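Local coordinates for protein tryptophanyl-tRNA synthetase (PDB 3JXE) that joins L-tryptophan to its cognate tRNA in an ATP-dependent reaction, as a class I aminoacyl-tRNA synthetase, at residues Gly26-Thr31 / Phe56-Tyr61; Asn136-Ile141 / Lys359-Phe364; Met164-Ala169 / Met191-Ala196. One frame throughout, in Å; residues are numbered along the deposited sequence.

Contact 1: residues Gly26-Thr31 / Phe56-Tyr61; sequences GTSPLT and FSHRDY
Ser28 and His58 form the antiparallel hydrogen-bonded pair at the centre of this contact, each peptide giving and taking one bond: His58 N reaches Ser28 O at 2.8 Å, and Ser28 N reaches His58 O at 3.2 Å. Next along the ladder, Pro29 and Ser57 make a non-hydrogen-bonded pair, where the missing N-H of proline takes no bond from strand 55-59. Leu30 N then donates almost straight (172°) to Phe56 O from above the carbonyl plane.

Side-chain hydroxyls add further bonds to this short ladder. With chi1 at 50°, Ser28 OG lies between its own N and carbonyl carbon and can bond His58 O at 3.2 Å, so that this carbonyl is gripped by two donors of one residue; the hydroxyl also lies over one face of the imidazole, offset toward the rim. Thr27 OG1 and Ser57 OG pair at 2.8 Å, and Ser57 OG also bonds ND1 of His240, on the next strand inward.

Strand 28-29 is the outermost of the mixed sheet at this end, and 55-59 lies between it and strand 237-241 of the Rossmann-type core. Phe56 and Ser57 both face His240 in a classic beta bulge.

Charged and apolar groups complete the contact. Arg59 suits its place by length: its chain, extended from CG to NE, carries the guanidinium to Gly26 and Thr27, where Thr27 CG2 lies over one face, offset toward the rim and 3.5 Å from Arg59 NH1. NH1 also forms a salt bridge with Asp218, while NH2 bonds the carbonyl of Phe25. Leu30 CG packs on His58 CB at 4.1 Å, and Leu30 CD2 meets Tyr61 CD2 at 4.4 Å.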
ATOM      1  N   GLY B  26      12.399  20.528  15.742  1.00 90.81           N
ATOM      2  CA  GLY B  26      13.119  21.363  14.783  1.00 91.02           C
ATOM      3  C   GLY B  26      12.230  22.297  13.985  1.00 91.18           C
ATOM      4  O   GLY B  26      12.622  22.780  12.924  1.00 91.10           O
ATOM      5  N   THR B  27      11.029  22.551  14.498  1.00 91.49           N
ATOM      6  CA  THR B  27      10.093  23.477  13.867  1.00 91.80           C
ATOM      7  C   THR B  27      10.451  24.920  14.229  1.00 92.10           C
ATOM      8  O   THR B  27      11.345  25.156  15.044  1.00 92.13           O
ATOM      9  CB  THR B  27       8.633  23.182  14.278  1.00 91.73           C
ATOM     10  OG1 THR B  27       8.473  23.397  15.687  1.00 91.63           O
ATOM     11  CG2 THR B  27       8.250  21.747  13.940  1.00 91.73           C
ATOM     12  N   SER B  28       9.759  25.876  13.618  1.00 92.48           N
ATOM     13  CA  SER B  28       9.986  27.290  13.901  1.00 92.93           C
ATOM     14  C   SER B  28       8.720  27.958  14.448  1.00 93.30           C
ATOM     15  O   SER B  28       7.619  27.663  13.978  1.00 93.30           O
ATOM     16  CB  SER B  28      10.497  28.017  12.652  1.00 92.88           C
ATOM     17  OG  SER B  28       9.678  27.746  11.529  1.00 92.92           O
ATOM     18  N   PRO B  29       8.874  28.851  15.452  1.00 93.71           N
ATOM     19  CA  PRO B  29       7.733  29.532  16.075  1.00 94.04           C
ATOM     20  C   PRO B  29       6.977  30.441  15.108  1.00 94.44           C
ATOM     21  O   PRO B  29       7.593  31.108  14.271  1.00 94.46           O
ATOM     22  CB  PRO B  29       8.382  30.365  17.186  1.00 93.98           C
ATOM     23  CG  PRO B  29       9.792  30.541  16.757  1.00 93.81           C
ATOM     24  CD  PRO B  29      10.150  29.266  16.065  1.00 93.72           C
ATOM     25  N   LEU B  30       5.651  30.453  15.231  1.00 94.95           N
ATOM     26  CA  LEU B  30       4.786  31.270  14.384  1.00 95.45           C
ATOM     27  C   LEU B  30       4.856  32.726  14.840  1.00 95.90           C
ATOM     28  O   LEU B  30       4.083  33.157  15.699  1.00 95.89           O
ATOM     29  CB  LEU B  30       3.342  30.760  14.441  1.00 95.36           C
ATOM     30  CG  LEU B  30       2.539  30.603  13.146  1.00 95.23           C
ATOM     31  CD1 LEU B  30       1.090  30.278  13.480  1.00 95.02           C
ATOM     32  CD2 LEU B  30       2.618  31.832  12.243  1.00 95.11           C
ATOM     33  N   THR B  31       5.791  33.470  14.253  1.00 96.51           N
ATOM     34  CA  THR B  31       6.087  34.843  14.668  1.00 97.08           C
ATOM     35  C   THR B  31       4.886  35.776  14.543  1.00 97.48           C
ATOM     36  O   THR B  31       4.019  35.585  13.684  1.00 97.52           O
ATOM     37  CB  THR B  31       7.275  35.446  13.876  1.00 97.07           C
ATOM     38  OG1 THR B  31       6.967  35.461  12.475  1.00 97.17           O
ATOM     39  CG2 THR B  31       8.553  34.645  14.111  1.00 97.15           C
ATOM     40  N   PHE B  56       0.830  27.671  17.270  1.00 84.81           N
ATOM     41  CA  PHE B  56       2.027  28.274  17.850  1.00 84.57           C
ATOM     42  C   PHE B  56       3.281  28.044  17.014  1.00 84.52           C
ATOM     43  O   PHE B  56       4.239  28.816  17.101  1.00 84.55           O
ATOM     44  CB  PHE B  56       2.243  27.730  19.267  1.00 84.48           C
ATOM     45  CG  PHE B  56       2.667  26.284  19.309  1.00 84.20           C
ATOM     46  CD1 PHE B  56       3.966  25.942  19.666  1.00 83.90           C
ATOM     47  CD2 PHE B  56       1.772  25.266  18.988  1.00 84.03           C
ATOM     48  CE1 PHE B  56       4.366  24.612  19.706  1.00 83.71           C
ATOM     49  CE2 PHE B  56       2.164  23.932  19.025  1.00 83.76           C
ATOM     50  CZ  PHE B  56       3.463  23.606  19.388  1.00 83.63           C
ATOM     51  N   SER B  57       3.270  26.980  16.215  1.00 84.42           N
ATOM     52  CA  SER B  57       4.439  26.571  15.445  1.00 84.29           C
ATOM     53  C   SER B  57       4.121  26.427  13.959  1.00 84.20           C
ATOM     54  O   SER B  57       2.971  26.213  13.579  1.00 84.22           O
ATOM     55  CB  SER B  57       4.994  25.258  15.997  1.00 84.26           C
ATOM     56  OG  SER B  57       6.115  24.828  15.252  1.00 84.36           O
ATOM     57  N   HIS B  58       5.151  26.548  13.125  1.00 84.11           N
ATOM     58  CA  HIS B  58       4.986  26.422  11.682  1.00 84.04           C
ATOM     59  C   HIS B  58       6.219  25.831  10.997  1.00 83.99           C
ATOM     60  O   HIS B  58       7.281  25.690  11.607  1.00 83.98           O
ATOM     61  CB  HIS B  58       4.638  27.781  11.057  1.00 84.06           C
ATOM     62  CG  HIS B  58       5.829  28.643  10.775  1.00 84.15           C
ATOM     63  ND1 HIS B  58       6.405  29.456  11.728  1.00 84.36           N
ATOM     64  CD2 HIS B  58       6.554  28.820   9.644  1.00 84.07           C
ATOM     65  CE1 HIS B  58       7.433  30.093  11.198  1.00 84.26           C
ATOM     66  NE2 HIS B  58       7.544  29.726   9.933  1.00 84.19           N
ATOM     67  N   ARG B  59       6.051  25.486   9.726  1.00 83.95           N
ATOM     68  CA  ARG B  59       7.147  25.097   8.849  1.00 83.93           C
ATOM     69  C   ARG B  59       6.919  25.738   7.488  1.00 84.11           C
ATOM     70  O   ARG B  59       5.850  25.571   6.901  1.00 84.12           O
ATOM     71  CB  ARG B  59       7.216  23.578   8.701  1.00 83.80           C
ATOM     72  CG  ARG B  59       7.952  22.871   9.817  1.00 83.41           C
ATOM     73  CD  ARG B  59       8.466  21.526   9.346  1.00 82.81           C
ATOM     74  NE  ARG B  59       9.688  21.142  10.047  1.00 82.53           N
ATOM     75  CZ  ARG B  59       9.761  20.188  10.969  1.00 82.30           C
ATOM     76  NH1 ARG B  59       8.681  19.502  11.300  1.00 82.33           N
ATOM     77  NH2 ARG B  59      10.917  19.912  11.554  1.00 82.33           N
ATOM     78  N   ASP B  60       7.912  26.488   7.006  1.00 84.30           N
ATOM     79  CA  ASP B  60       7.865  27.134   5.682  1.00 84.50           C
ATOM     80  C   ASP B  60       6.585  27.926   5.388  1.00 84.67           C
ATOM     81  O   ASP B  60       6.181  28.053   4.226  1.00 84.70           O
ATOM     82  CB  ASP B  60       8.098  26.102   4.566  1.00 84.46           C
ATOM     83  CG  ASP B  60       9.568  25.834   4.304  1.00 84.42           C
ATOM     84  OD1 ASP B  60      10.431  26.415   4.997  1.00 84.32           O
ATOM     85  OD2 ASP B  60       9.858  25.028   3.394  1.00 84.38           O
ATOM     86  N   TYR B  61       5.953  28.461   6.432  1.00 84.88           N
ATOM     87  CA  TYR B  61       4.709  29.213   6.262  1.00 85.07           C
ATOM     88  C   TYR B  61       4.951  30.564   5.585  1.00 85.32           C
ATOM     89  O   TYR B  61       4.085  31.072   4.869  1.00 85.35           O
ATOM     90  CB  TYR B  61       3.975  29.389   7.597  1.00 84.99           C
ATOM     91  CG  TYR B  61       2.605  30.009   7.447  1.00 84.69           C
ATOM     92  CD1 TYR B  61       1.556  29.293   6.874  1.00 84.41           C
ATOM     93  CD2 TYR B  61       2.359  31.314   7.868  1.00 84.36           C
ATOM     94  CE1 TYR B  61       0.301  29.860   6.722  1.00 84.17           C
ATOM     95  CE2 TYR B  61       1.104  31.887   7.725  1.00 84.01           C
ATOM     96  CZ  TYR B  61       0.081  31.154   7.150  1.00 83.91           C
ATOM     97  OH  TYR B  61      -1.166  31.706   6.999  1.00 83.80           O
TER

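Contact 2: residues Asn136-Ile141 / Lys359-Phe364; sequences NILDII and KLVEKF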
ATOM      1  N   ASN B 136     -17.265  10.194  10.573  1.00 68.32           N
ATOM      2  CA  ASN B 136     -16.335  11.317  10.674  1.00 68.33           C
ATOM      3  C   ASN B 136     -16.452  12.293   9.504  1.00 68.32           C
ATOM      4  O   ASN B 136     -16.312  13.504   9.696  1.00 68.26           O
ATOM      5  CB  ASN B 136     -14.893  10.814  10.806  1.00 68.40           C
ATOM      6  CG  ASN B 136     -14.608  10.155  12.158  1.00 68.50           C
ATOM      7  OD1 ASN B 136     -13.491   9.701  12.406  1.00 68.51           O
ATOM      8  ND2 ASN B 136     -15.611  10.106  13.031  1.00 68.59           N
ATOM      9  N   ILE B 137     -16.713  11.763   8.305  1.00 68.33           N
ATOM     10  CA  ILE B 137     -16.930  12.585   7.106  1.00 68.39           C
ATOM     11  C   ILE B 137     -18.051  13.600   7.346  1.00 68.51           C
ATOM     12  O   ILE B 137     -17.905  14.781   7.017  1.00 68.53           O
ATOM     13  CB  ILE B 137     -17.288  11.735   5.841  1.00 68.40           C
ATOM     14  CG1 ILE B 137     -16.369  10.516   5.670  1.00 68.21           C
ATOM     15  CG2 ILE B 137     -17.295  12.600   4.578  1.00 68.26           C
ATOM     16  CD1 ILE B 137     -14.961  10.819   5.240  1.00 67.93           C
ATOM     17  N   LEU B 138     -19.157  13.129   7.928  1.00 68.56           N
ATOM     18  CA  LEU B 138     -20.314  13.976   8.227  1.00 68.57           C
ATOM     19  C   LEU B 138     -19.925  15.173   9.091  1.00 68.64           C
ATOM     20  O   LEU B 138     -20.327  16.300   8.805  1.00 68.68           O
ATOM     21  CB  LEU B 138     -21.432  13.171   8.905  1.00 68.55           C
ATOM     22  CG  LEU B 138     -21.986  11.914   8.216  1.00 68.55           C
ATOM     23  CD1 LEU B 138     -22.959  11.182   9.129  1.00 68.37           C
ATOM     24  CD2 LEU B 138     -22.639  12.227   6.877  1.00 68.43           C
ATOM     25  N   ASP B 139     -19.133  14.921  10.132  1.00 68.73           N
ATOM     26  CA  ASP B 139     -18.619  15.980  11.001  1.00 68.90           C
ATOM     27  C   ASP B 139     -17.710  16.947  10.253  1.00 68.87           C
ATOM     28  O   ASP B 139     -17.765  18.159  10.474  1.00 68.86           O
ATOM     29  CB  ASP B 139     -17.857  15.381  12.179  1.00 69.03           C
ATOM     30  CG  ASP B 139     -18.765  14.686  13.164  1.00 69.63           C
ATOM     31  OD1 ASP B 139     -18.747  13.436  13.199  1.00 70.40           O
ATOM     32  OD2 ASP B 139     -19.503  15.388  13.893  1.00 70.06           O
ATOM     33  N   ILE B 140     -16.874  16.401   9.371  1.00 68.83           N
ATOM     34  CA  ILE B 140     -15.921  17.195   8.599  1.00 68.81           C
ATOM     35  C   ILE B 140     -16.633  18.058   7.552  1.00 68.83           C
ATOM     36  O   ILE B 140     -16.303  19.233   7.387  1.00 68.73           O
ATOM     37  CB  ILE B 140     -14.821  16.302   7.965  1.00 68.82           C
ATOM     38  CG1 ILE B 140     -13.950  15.683   9.064  1.00 68.63           C
ATOM     39  CG2 ILE B 140     -13.949  17.101   6.993  1.00 68.86           C
ATOM     40  CD1 ILE B 140     -13.191  14.444   8.635  1.00 68.39           C
ATOM     41  N   ILE B 141     -17.620  17.478   6.870  1.00 68.91           N
ATOM     42  CA  ILE B 141     -18.437  18.223   5.906  1.00 69.05           C
ATOM     43  C   ILE B 141     -19.261  19.311   6.606  1.00 69.25           C
ATOM     44  O   ILE B 141     -19.497  20.379   6.035  1.00 69.38           O
ATOM     45  CB  ILE B 141     -19.349  17.289   5.066  1.00 68.97           C
ATOM     46  CG1 ILE B 141     -18.500  16.355   4.198  1.00 68.76           C
ATOM     47  CG2 ILE B 141     -20.303  18.101   4.182  1.00 68.96           C
ATOM     48  CD1 ILE B 141     -19.299  15.358   3.391  1.00 68.33           C
ATOM     49  N   LYS B 359     -26.218  14.720   2.726  1.00 82.93           N
ATOM     50  CA  LYS B 359     -26.569  14.888   1.318  1.00 82.77           C
ATOM     51  C   LYS B 359     -25.352  15.244   0.468  1.00 82.45           C
ATOM     52  O   LYS B 359     -25.290  14.896  -0.712  1.00 82.47           O
ATOM     53  CB  LYS B 359     -27.642  15.971   1.169  1.00 82.90           C
ATOM     54  CG  LYS B 359     -28.937  15.678   1.924  1.00 83.41           C
ATOM     55  CD  LYS B 359     -29.743  16.948   2.167  1.00 84.16           C
ATOM     56  CE  LYS B 359     -30.962  16.670   3.042  1.00 84.41           C
ATOM     57  NZ  LYS B 359     -31.672  17.927   3.416  1.00 84.44           N
ATOM     58  N   LEU B 360     -24.386  15.928   1.078  1.00 82.05           N
ATOM     59  CA  LEU B 360     -23.213  16.440   0.367  1.00 81.62           C
ATOM     60  C   LEU B 360     -22.057  15.440   0.241  1.00 81.29           C
ATOM     61  O   LEU B 360     -21.049  15.741  -0.406  1.00 81.25           O
ATOM     62  CB  LEU B 360     -22.715  17.731   1.029  1.00 81.64           C
ATOM     63  CG  LEU B 360     -23.595  18.982   0.951  1.00 81.61           C
ATOM     64  CD1 LEU B 360     -23.132  20.017   1.966  1.00 81.57           C
ATOM     65  CD2 LEU B 360     -23.614  19.575  -0.458  1.00 81.58           C
ATOM     66  N   VAL B 361     -22.208  14.263   0.848  1.00 80.85           N
ATOM     67  CA  VAL B 361     -21.138  13.253   0.896  1.00 80.41           C
ATOM     68  C   VAL B 361     -20.662  12.832  -0.496  1.00 80.16           C
ATOM     69  O   VAL B 361     -19.463  12.847  -0.773  1.00 80.18           O
ATOM     70  CB  VAL B 361     -21.547  12.012   1.735  1.00 80.39           C
ATOM     71  CG1 VAL B 361     -20.523  10.892   1.594  1.00 80.32           C
ATOM     72  CG2 VAL B 361     -21.708  12.389   3.197  1.00 80.33           C
ATOM     73  N   GLU B 362     -21.607  12.477  -1.364  1.00 79.82           N
ATOM     74  CA  GLU B 362     -21.300  12.056  -2.732  1.00 79.50           C
ATOM     75  C   GLU B 362     -20.511  13.119  -3.505  1.00 79.17           C
ATOM     76  O   GLU B 362     -19.625  12.791  -4.296  1.00 79.08           O
ATOM     77  CB  GLU B 362     -22.590  11.694  -3.475  1.00 79.56           C
ATOM     78  CG  GLU B 362     -22.371  11.061  -4.844  1.00 79.87           C
ATOM     79  CD  GLU B 362     -23.656  10.577  -5.485  1.00 80.26           C
ATOM     80  OE1 GLU B 362     -24.276   9.633  -4.947  1.00 80.40           O
ATOM     81  OE2 GLU B 362     -24.039  11.135  -6.537  1.00 80.37           O
ATOM     82  N   LYS B 363     -20.837  14.385  -3.259  1.00 78.85           N
ATOM     83  CA  LYS B 363     -20.181  15.514  -3.916  1.00 78.51           C
ATOM     84  C   LYS B 363     -18.718  15.652  -3.481  1.00 78.20           C
ATOM     85  O   LYS B 363     -17.823  15.737  -4.326  1.00 78.19           O
ATOM     86  CB  LYS B 363     -20.960  16.807  -3.641  1.00 78.56           C
ATOM     87  CG  LYS B 363     -20.620  17.968  -4.563  1.00 78.81           C
ATOM     88  CD  LYS B 363     -21.675  19.068  -4.474  1.00 79.38           C
ATOM     89  CE  LYS B 363     -21.375  20.227  -5.421  1.00 79.71           C
ATOM     90  NZ  LYS B 363     -21.416  19.835  -6.861  1.00 79.90           N
ATOM     91  N   PHE B 364     -18.480  15.657  -2.169  1.00 77.73           N
ATOM     92  CA  PHE B 364     -17.130  15.808  -1.614  1.00 77.24           C
ATOM     93  C   PHE B 364     -16.219  14.599  -1.846  1.00 76.98           C
ATOM     94  O   PHE B 364     -14.995  14.721  -1.781  1.00 76.91           O
ATOM     95  CB  PHE B 364     -17.193  16.129  -0.120  1.00 77.18           C
ATOM     96  CG  PHE B 364     -17.537  17.559   0.180  1.00 76.97           C
ATOM     97  CD1 PHE B 364     -16.557  18.547   0.141  1.00 76.76           C
ATOM     98  CD2 PHE B 364     -18.838  17.919   0.516  1.00 76.84           C
ATOM     99  CE1 PHE B 364     -16.870  19.875   0.422  1.00 76.73           C
ATOM    100  CE2 PHE B 364     -19.163  19.242   0.799  1.00 76.80           C
ATOM    101  CZ  PHE B 364     -18.176  20.224   0.753  1.00 76.73           C
TER
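Ile141 faces helix 359-364 across two short helical segments whose axes run nearly perpendicular, at 89°, and approach to 10.0 Å. Its CB points toward the other helix, and from there the side chain divides. CG2, anti to the backbone N, goes to the Phe364 ring, touching CE2 at 3.7 Å, and also meets CB of Leu360 at 4.0 Å. The other branch starts at CG1, beside the backbone N (chi1 -64°), which comes within 4.0 Å of Phe364 CD2. Its tip, CD1, reaches the Val361 backbone, 3.7 Å from CA, and touches the CG2 methyl of the same residue while lying 3.9 Å from Phe364 CD2. A beta-branched residue suits this place because both arms touch the ring while their second partners differ, Leu360 for CG2 and Val361 for CD1.

Val361 CG2 is shared: Leu138 CD2, nearly one turn back from Ile141, meets the same methyl at 3.8 Å. An alanine in place of Ile141 would probably leave Val361 CG2 with Leu138 as its remaining partner on segment 136-141 and open a gap beside the Phe364 ring, which might then be freer to turn.

The contact is wholly apolar, and strand 150-154 borders it, with Ile152 touching both Ile141 and Phe364. Asn136, on the same helix as Ile141, bonds through ND2 the carbonyl of Gly84 in the 'HIGH' region, the class I signature motif. Helix 332-367 thus packs across the C-terminal end of helix 126-141, beside strand 150-154, the outermost strand of the Rossmann-type sheet within this chain.

Contact 3: residues Met164-Ala169 / Met191-Ala196; sequences MAIPIA and MIFFPA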
ATOM      1  N   MET B 164       0.828   6.572  -5.148  1.00 59.35           N
ATOM      2  CA  MET B 164       1.389   7.869  -4.767  1.00 59.28           C
ATOM      3  C   MET B 164       2.416   7.763  -3.640  1.00 59.31           C
ATOM      4  O   MET B 164       3.168   8.709  -3.396  1.00 59.44           O
ATOM      5  CB  MET B 164       0.278   8.832  -4.345  1.00 59.26           C
ATOM      6  CG  MET B 164      -0.627   9.300  -5.470  1.00 59.17           C
ATOM      7  SD  MET B 164      -2.075  10.187  -4.860  1.00 59.30           S
ATOM      8  CE  MET B 164      -1.329  11.641  -4.120  1.00 59.00           C
ATOM      9  N   ALA B 165       2.439   6.621  -2.955  1.00 59.29           N
ATOM     10  CA  ALA B 165       3.322   6.411  -1.805  1.00 59.22           C
ATOM     11  C   ALA B 165       4.615   5.679  -2.162  1.00 59.19           C
ATOM     12  O   ALA B 165       5.631   5.843  -1.483  1.00 59.16           O
ATOM     13  CB  ALA B 165       2.588   5.663  -0.705  1.00 59.21           C
ATOM     14  N   ILE B 166       4.568   4.879  -3.224  1.00 59.13           N
ATOM     15  CA  ILE B 166       5.699   4.041  -3.638  1.00 59.13           C
ATOM     16  C   ILE B 166       7.040   4.800  -3.752  1.00 59.19           C
ATOM     17  O   ILE B 166       8.037   4.348  -3.185  1.00 59.24           O
ATOM     18  CB  ILE B 166       5.376   3.216  -4.929  1.00 59.10           C
ATOM     19  CG1 ILE B 166       4.214   2.241  -4.688  1.00 58.94           C
ATOM     20  CG2 ILE B 166       6.603   2.462  -5.436  1.00 59.18           C
ATOM     21  CD1 ILE B 166       4.467   1.179  -3.618  1.00 58.81           C
ATOM     22  N   PRO B 167       7.073   5.944  -4.475  1.00 59.20           N
ATOM     23  CA  PRO B 167       8.317   6.719  -4.550  1.00 59.20           C
ATOM     24  C   PRO B 167       9.019   6.953  -3.203  1.00 59.25           C
ATOM     25  O   PRO B 167      10.212   6.668  -3.085  1.00 59.26           O
ATOM     26  CB  PRO B 167       7.860   8.042  -5.166  1.00 59.15           C
ATOM     27  CG  PRO B 167       6.737   7.644  -6.043  1.00 59.24           C
ATOM     28  CD  PRO B 167       6.009   6.567  -5.287  1.00 59.20           C
ATOM     29  N   ILE B 168       8.293   7.451  -2.203  1.00 59.36           N
ATOM     30  CA  ILE B 168       8.891   7.714  -0.886  1.00 59.40           C
ATOM     31  C   ILE B 168       9.033   6.445  -0.027  1.00 59.49           C
ATOM     32  O   ILE B 168       9.817   6.413   0.922  1.00 59.44           O
ATOM     33  CB  ILE B 168       8.160   8.859  -0.113  1.00 59.35           C
ATOM     34  CG1 ILE B 168       9.085   9.443   0.966  1.00 59.27           C
ATOM     35  CG2 ILE B 168       6.822   8.380   0.465  1.00 59.32           C
ATOM     36  CD1 ILE B 168       8.697  10.816   1.470  1.00 59.08           C
ATOM     37  N   ALA B 169       8.285   5.402  -0.374  1.00 59.68           N
ATOM     38  CA  ALA B 169       8.406   4.114   0.306  1.00 59.98           C
ATOM     39  C   ALA B 169       9.721   3.420  -0.058  1.00 60.20           C
ATOM     40  O   ALA B 169      10.118   2.448   0.588  1.00 60.26           O
ATOM     41  CB  ALA B 169       7.220   3.226  -0.020  1.00 59.94           C
ATOM     42  N   MET B 191       1.968  -1.272   9.519  1.00 57.97           N
ATOM     43  CA  MET B 191       2.276  -0.127  10.375  1.00 57.92           C
ATOM     44  C   MET B 191       3.521   0.588   9.868  1.00 57.83           C
ATOM     45  O   MET B 191       3.561   1.816   9.795  1.00 57.82           O
ATOM     46  CB  MET B 191       2.501  -0.570  11.823  1.00 57.98           C
ATOM     47  CG  MET B 191       1.259  -1.030  12.563  1.00 57.97           C
ATOM     48  SD  MET B 191       1.453  -0.819  14.343  1.00 57.81           S
ATOM     49  CE  MET B 191       1.900  -2.447  14.892  1.00 57.45           C
ATOM     50  N   ILE B 192       4.530  -0.204   9.515  1.00 57.75           N
ATOM     51  CA  ILE B 192       5.822   0.310   9.064  1.00 57.63           C
ATOM     52  C   ILE B 192       5.715   1.022   7.715  1.00 57.46           C
ATOM     53  O   ILE B 192       6.416   2.004   7.468  1.00 57.42           O
ATOM     54  CB  ILE B 192       6.881  -0.825   9.042  1.00 57.69           C
ATOM     55  CG1 ILE B 192       7.287  -1.167  10.480  1.00 57.72           C
ATOM     56  CG2 ILE B 192       8.108  -0.440   8.209  1.00 57.68           C
ATOM     57  CD1 ILE B 192       8.017  -2.471  10.631  1.00 57.67           C
ATOM     58  N   PHE B 193       4.822   0.531   6.862  1.00 57.34           N
ATOM     59  CA  PHE B 193       4.612   1.122   5.546  1.00 57.28           C
ATOM     60  C   PHE B 193       3.821   2.420   5.610  1.00 57.24           C
ATOM     61  O   PHE B 193       4.043   3.325   4.803  1.00 57.24           O
ATOM     62  CB  PHE B 193       3.895   0.135   4.631  1.00 57.22           C
ATOM     63  CG  PHE B 193       3.648   0.661   3.243  1.00 57.43           C
ATOM     64  CD1 PHE B 193       2.370   1.038   2.847  1.00 57.56           C
ATOM     65  CD2 PHE B 193       4.692   0.782   2.332  1.00 57.57           C
ATOM     66  CE1 PHE B 193       2.135   1.525   1.567  1.00 57.61           C
ATOM     67  CE2 PHE B 193       4.467   1.267   1.050  1.00 57.62           C
ATOM     68  CZ  PHE B 193       3.186   1.642   0.668  1.00 57.62           C
ATOM     69  N   PHE B 194       2.911   2.511   6.577  1.00 57.19           N
ATOM     70  CA  PHE B 194       1.926   3.592   6.619  1.00 57.05           C
ATOM     71  C   PHE B 194       2.448   5.035   6.485  1.00 57.16           C
ATOM     72  O   PHE B 194       1.794   5.848   5.834  1.00 57.24           O
ATOM     73  CB  PHE B 194       0.995   3.478   7.833  1.00 56.91           C
ATOM     74  CG  PHE B 194       0.037   4.627   7.949  1.00 56.59           C
ATOM     75  CD1 PHE B 194       0.267   5.650   8.864  1.00 56.31           C
ATOM     76  CD2 PHE B 194      -1.064   4.719   7.103  1.00 56.05           C
ATOM     77  CE1 PHE B 194      -0.598   6.730   8.953  1.00 55.84           C
ATOM     78  CE2 PHE B 194      -1.934   5.796   7.184  1.00 55.73           C
ATOM     79  CZ  PHE B 194      -1.700   6.805   8.113  1.00 55.69           C
ATOM     80  N   PRO B 195       3.602   5.370   7.105  1.00 57.24           N
ATOM     81  CA  PRO B 195       4.103   6.742   6.945  1.00 57.31           C
ATOM     82  C   PRO B 195       4.185   7.209   5.487  1.00 57.42           C
ATOM     83  O   PRO B 195       3.983   8.394   5.211  1.00 57.43           O
ATOM     84  CB  PRO B 195       5.499   6.675   7.564  1.00 57.29           C
ATOM     85  CG  PRO B 195       5.389   5.615   8.584  1.00 57.27           C
ATOM     86  CD  PRO B 195       4.480   4.580   7.989  1.00 57.24           C
ATOM     87  N   ALA B 196       4.462   6.283   4.569  1.00 57.52           N
ATOM     88  CA  ALA B 196       4.474   6.583   3.136  1.00 57.69           C
ATOM     89  C   ALA B 196       3.091   7.013   2.639  1.00 57.87           C
ATOM     90  O   ALA B 196       2.980   7.890   1.781  1.00 58.01           O
ATOM     91  CB  ALA B 196       4.982   5.388   2.343  1.00 57.60           C
TER
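The helical segments 164-169 and 191-196 are inclined at 107°, their axes 9.2 Å apart, and the backbones come nearest where the CA atoms of Ala165 and Ala196 stand 5.1 Å from each other. Alanine suits so close a meeting, its single methyl filling the narrow space between the chains. Ala165 CB sits 3.4 Å from Ala196 O, and the two CB atoms are 3.9 Å apart. One turn on, Ala169 CB meets the same Ala196 methyl, which is thus set among Ala165, Ala169 and CG2 of Ile168, the last at 4.0 Å.

These are helices 160-171 and 189-199 of the class I catalytic domain, and they lie at its subunit interface: the Phe193 ring stacks on Phe193 of the second subunit, and Ala196 packs on Ile189 of that subunit.

Phe193 is the one large side chain that helix 191-196 brings to this contact, and a wholly apolar ring suits a place where it meets both methyl groups and its counterpart in the other subunit. Its CG is anti to the backbone N (chi1 -179°), and the ring reaches across to the alanines of the other helix. CE2 touches Ala169 CB at 3.5 Å, while CZ lies 4.3 Å from Ala165 CB and meets Ile166 CD1 more loosely.

The three contacts are separate regions of one chain, with none touching another. Contacts 1 and 2 lie on opposite sides of the chain's centre, about 31 Å between their centres: contact 1 forms one end of the mixed sheet, with strand 28-29 outermost, and the helices of contact 2 pack beside strand 150-154 at the other. Contact 3, about 25 Å from contact 1 and 27 Å from contact 2 between centres, falls in sequence inside the loop closed by contact 2 and meets the second subunit. The bound tryptophanyl-5'AMP is about 9 Å from the side chain of Phe56 in contact 1 and about 12 Å from that of Ala196 in contact 3.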